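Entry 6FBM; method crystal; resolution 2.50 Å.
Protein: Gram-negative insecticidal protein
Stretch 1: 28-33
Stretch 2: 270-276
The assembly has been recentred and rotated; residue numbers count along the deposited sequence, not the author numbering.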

ATOM      1  N   LEU A  28      24.660 -25.096   5.487  1.00 18.43           N
ATOM      2  CA  LEU A  28      23.816 -25.413   4.332  1.00 18.73           C
ATOM      3  C   LEU A  28      24.575 -25.142   3.043  1.00 18.40           C
ATOM      4  O   LEU A  28      25.588 -24.452   3.049  1.00 18.66           O
ATOM      5  N   TYR A  29      24.094 -25.717   1.947  1.00 18.00           N
ATOM      6  CA  TYR A  29      24.671 -25.475   0.638  1.00 18.05           C
ATOM      7  C   TYR A  29      24.187 -24.095   0.166  1.00 16.07           C
ATOM      8  O   TYR A  29      23.014 -23.838   0.102  1.00 13.90           O
ATOM      9  N   ALA A  30      25.148 -23.232  -0.143  1.00 15.79           N
ATOM     10  CA  ALA A  30      24.911 -21.933  -0.773  1.00 15.89           C
ATOM     11  C   ALA A  30      23.617 -21.278  -0.316  1.00 14.98           C
ATOM     12  O   ALA A  30      22.662 -21.113  -1.084  1.00 13.22           O
ATOM     13  N   SER A  31      23.607 -20.939   0.967  1.00 15.33           N
ATOM     14  CA  SER A  31      22.479 -20.267   1.578  1.00 16.32           C
ATOM     15  C   SER A  31      22.989 -19.110   2.423  1.00 16.66           C
ATOM     16  O   SER A  31      24.031 -19.232   3.058  1.00 14.92           O
ATOM     17  N   PRO A  32      22.223 -18.006   2.474  1.00 17.56           N
ATOM     18  CA  PRO A  32      22.532 -16.923   3.415  1.00 18.81           C
ATOM     19  C   PRO A  32      22.477 -17.348   4.876  1.00 19.16           C
ATOM     20  O   PRO A  32      23.116 -16.727   5.708  1.00 17.72           O
ATOM     21  N   GLU A  33      21.719 -18.390   5.186  1.00 22.55           N
ATOM     22  CA  GLU A  33      21.617 -18.875   6.557  1.00 25.46           C
ATOM     23  C   GLU A  33      22.958 -19.352   7.100  1.00 22.58           C
ATOM     24  O   GLU A  33      23.144 -19.340   8.306  1.00 22.98           O
ATOM     25  N   ALA A 270      15.655 -12.206  -4.517  1.00 13.70           N
ATOM     26  CA  ALA A 270      16.902 -12.870  -4.873  1.00 13.93           C
ATOM     27  C   ALA A 270      17.888 -12.863  -3.719  1.00 13.26           C
ATOM     28  O   ALA A 270      17.981 -11.876  -3.006  1.00 12.51           O
ATOM     29  N   THR A 271      18.563 -13.993  -3.535  1.00 12.57           N
ATOM     30  CA  THR A 271      19.663 -14.122  -2.585  1.00 12.64           C
ATOM     31  C   THR A 271      20.751 -14.978  -3.190  1.00 12.48           C
ATOM     32  O   THR A 271      20.583 -15.545  -4.250  1.00 11.80           O
ATOM     33  N   LEU A 272      21.890 -15.030  -2.518  1.00 12.77           N
ATOM     34  CA  LEU A 272      22.914 -15.992  -2.798  1.00 12.70           C
ATOM     35  C   LEU A 272      22.194 -17.317  -2.721  1.00 12.33           C
ATOM     36  O   LEU A 272      21.468 -17.561  -1.787  1.00 11.61           O
ATOM     37  N   MET A 273      22.366 -18.140  -3.739  1.00 12.85           N
ATOM     38  CA  MET A 273      21.745 -19.445  -3.777  1.00 13.48           C
ATOM     39  C   MET A 273      22.531 -20.521  -4.509  1.00 13.60           C
ATOM     40  O   MET A 273      22.023 -21.639  -4.629  1.00 14.12           O
ATOM     41  N   ASP A 274      23.731 -20.236  -4.999  1.00 13.33           N
ATOM     42  CA  ASP A 274      24.512 -21.262  -5.651  1.00 13.94           C
ATOM     43  C   ASP A 274      25.973 -20.884  -5.678  1.00 14.46           C
ATOM     44  O   ASP A 274      26.341 -19.698  -5.621  1.00 13.68           O
ATOM     45  N   PHE A 275      26.805 -21.913  -5.759  1.00 15.69           N
ATOM     46  CA  PHE A 275      28.238 -21.781  -5.755  1.00 16.71           C
ATOM     47  C   PHE A 275      28.773 -22.341  -7.048  1.00 18.31           C
ATOM     48  O   PHE A 275      28.192 -23.296  -7.611  1.00 19.69           O
ATOM     49  N   SER A 276      29.881 -21.754  -7.495  1.00 19.17           N
ATOM     50  CA  SER A 276      30.653 -22.229  -8.613  1.00 20.37           C
ATOM     51  C   SER A 276      31.979 -22.737  -8.059  1.00 22.51           C
ATOM     52  O   SER A 276      32.211 -22.665  -6.849  1.00 25.77           O
TER

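A mostly loop segment and a strand-containing segment of one chain, far apart in sequence, pack here through a small, mostly apolar contact. They run in roughly opposing directions, with CA of Ala30 and CA of Asp274 the nearest CA pair, 4.9 Å apart.

Ala30 sits at the centre. Its CB points toward the second stretch and lies over the face of the Phe275 ring. The methyl carbon CB of Ala30 is 3.5 Å from the Phe275 ring centroid and only 4° off the ring normal, a well-centred CH-pi contact. The same CB of Ala30 lies 3.5 Å from CA of Asp274, so the methyl also rests against the backbone. The backbone of Ala30 has positive phi (35/66). Its carbonyl O receives a CA-H...O contact from CA of Met273 at 3.3 Å.

Phe275 points toward the first stretch with chi1 m (-72°) and chi2 -24°. This conformation lays one ring face against Ala30. It also turns the ring edge toward the face of Tyr29, with centroids 5.7 Å apart and planes at 55°.

Tyr29 leaves its backbone sideways. With chi1 t (176°) and chi2 88°, the extended side chain carries its hydroxyl to the second stretch. There OH of Tyr29 donates a hydrogen bond to OD1 of Asp274, a short 2.5 Å. OD1 lies at the ring edge, near its plane, as suits an acceptor for a phenolic hydroxyl.

Asp274 starts away from the first stretch, but its end comes nearer. Its chi1 of -149° falls between wells, and chi2 is 4°. In this pose OD1 of Asp274 meets the tyrosine hydroxyl and also accepts a weak hydrogen bond from N of Phe275 at 3.1 Å. OD2 is satisfied elsewhere in the structure.

Leu272 points toward the first stretch, chi1 t and chi2 t (151°). Its CD2 reaches C of Ala30 at 3.4 Å and N of Ser31 at 3.5 Å, so this methyl packs on the peptide joining them. Met273 points away, with all three chi angles p.

The CA-to-CB bond of Pro32 points sideways, and its ring pucker is C-gamma exo. Its CG is 3.7 Å from CB of Thr271, and its CD is 3.4 Å from O of Leu272. Thr271 points toward the first stretch with chi1 p (67°); its OG1 donates to O of Leu272 at 2.9 Å.

Ser31 points away, chi1 t. Its OG instead accepts from N of Glu33 at 3.0 Å, a local bond at the start of the 3-10 segment. Leu28, Glu33, Ala270 and Ser276 make no contact across the stretches.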

ATOM      1  CB  LEU A  28      22.524 -24.604   4.353  1.00 19.67           C
ATOM      2  CG  LEU A  28      21.680 -24.657   5.631  1.00 20.80           C
ATOM      3  CD1 LEU A  28      20.459 -23.780   5.406  1.00 20.56           C
ATOM      4  CD2 LEU A  28      21.274 -26.082   6.043  1.00 21.50           C
ATOM      5  CB  TYR A  29      24.265 -26.565  -0.358  1.00 19.71           C
ATOM      6  CG  TYR A  29      24.740 -26.325  -1.775  1.00 22.02           C
ATOM      7  CD1 TYR A  29      25.980 -26.775  -2.199  1.00 24.30           C
ATOM      8  CD2 TYR A  29      23.941 -25.629  -2.693  1.00 24.26           C
ATOM      9  CE1 TYR A  29      26.419 -26.547  -3.497  1.00 26.67           C
ATOM     10  CE2 TYR A  29      24.379 -25.383  -3.982  1.00 24.56           C
ATOM     11  CZ  TYR A  29      25.606 -25.851  -4.391  1.00 26.37           C
ATOM     12  OH  TYR A  29      26.055 -25.630  -5.681  1.00 26.45           O
ATOM     13  CB  ALA A  30      24.947 -22.057  -2.287  1.00 15.50           C
ATOM     14  CB  SER A  31      21.710 -21.226   2.480  1.00 16.05           C
ATOM     15  OG  SER A  31      20.793 -20.522   3.266  1.00 16.17           O
ATOM     16  CB  PRO A  32      21.419 -15.892   3.127  1.00 18.70           C
ATOM     17  CG  PRO A  32      20.951 -16.202   1.747  1.00 17.79           C
ATOM     18  CD  PRO A  32      21.068 -17.673   1.622  1.00 18.00           C
ATOM     19  CB  GLU A  33      20.597 -20.010   6.681  1.00 29.93           C
ATOM     20  CG  GLU A  33      19.115 -19.646   6.546  1.00 33.72           C
ATOM     21  CD  GLU A  33      18.227 -20.847   6.939  1.00 40.55           C
ATOM     22  OE1 GLU A  33      17.596 -21.522   6.075  1.00 42.57           O
ATOM     23  OE2 GLU A  33      18.187 -21.157   8.148  1.00 44.72           O
ATOM     24  CB  ALA A 270      17.527 -12.218  -6.087  1.00 14.09           C
ATOM     25  CB  THR A 271      19.260 -14.786  -1.252  1.00 12.80           C
ATOM     26  OG1 THR A 271      18.908 -16.156  -1.494  1.00 12.85           O
ATOM     27  CG2 THR A 271      18.063 -14.072  -0.629  1.00 13.50           C
ATOM     28  CB  LEU A 272      24.030 -15.898  -1.756  1.00 13.60           C
ATOM     29  CG  LEU A 272      25.104 -16.990  -1.733  1.00 13.65           C
ATOM     30  CD1 LEU A 272      26.420 -16.411  -1.203  1.00 14.13           C
ATOM     31  CD2 LEU A 272      24.733 -18.139  -0.849  1.00 13.78           C
ATOM     32  CB  MET A 273      20.336 -19.345  -4.373  1.00 13.99           C
ATOM     33  CG  MET A 273      20.196 -18.523  -5.640  1.00 14.39           C
ATOM     34  SD  MET A 273      20.989 -19.107  -7.152  1.00 15.98           S
ATOM     35  CE  MET A 273      20.034 -20.562  -7.445  1.00 15.44           C
ATOM     36  CB  ASP A 274      24.002 -21.509  -7.077  1.00 14.43           C
ATOM     37  CG  ASP A 274      24.189 -22.963  -7.556  1.00 14.86           C
ATOM     38  OD1 ASP A 274      24.638 -23.826  -6.770  1.00 14.21           O
ATOM     39  OD2 ASP A 274      23.857 -23.211  -8.749  1.00 16.66           O
ATOM     40  CB  PHE A 275      28.819 -22.611  -4.634  1.00 16.66           C
ATOM     41  CG  PHE A 275      28.587 -22.073  -3.265  1.00 16.70           C
ATOM     42  CD1 PHE A 275      28.344 -20.729  -3.024  1.00 16.89           C
ATOM     43  CD2 PHE A 275      28.714 -22.924  -2.179  1.00 17.17           C
ATOM     44  CE1 PHE A 275      28.203 -20.265  -1.739  1.00 17.49           C
ATOM     45  CE2 PHE A 275      28.569 -22.469  -0.896  1.00 17.10           C
ATOM     46  CZ  PHE A 275      28.317 -21.133  -0.675  1.00 17.50           C
ATOM     47  CB  SER A 276      30.944 -21.060  -9.546  1.00 21.14           C
ATOM     48  OG  SER A 276      31.998 -20.242  -9.016  1.00 21.10           O
TER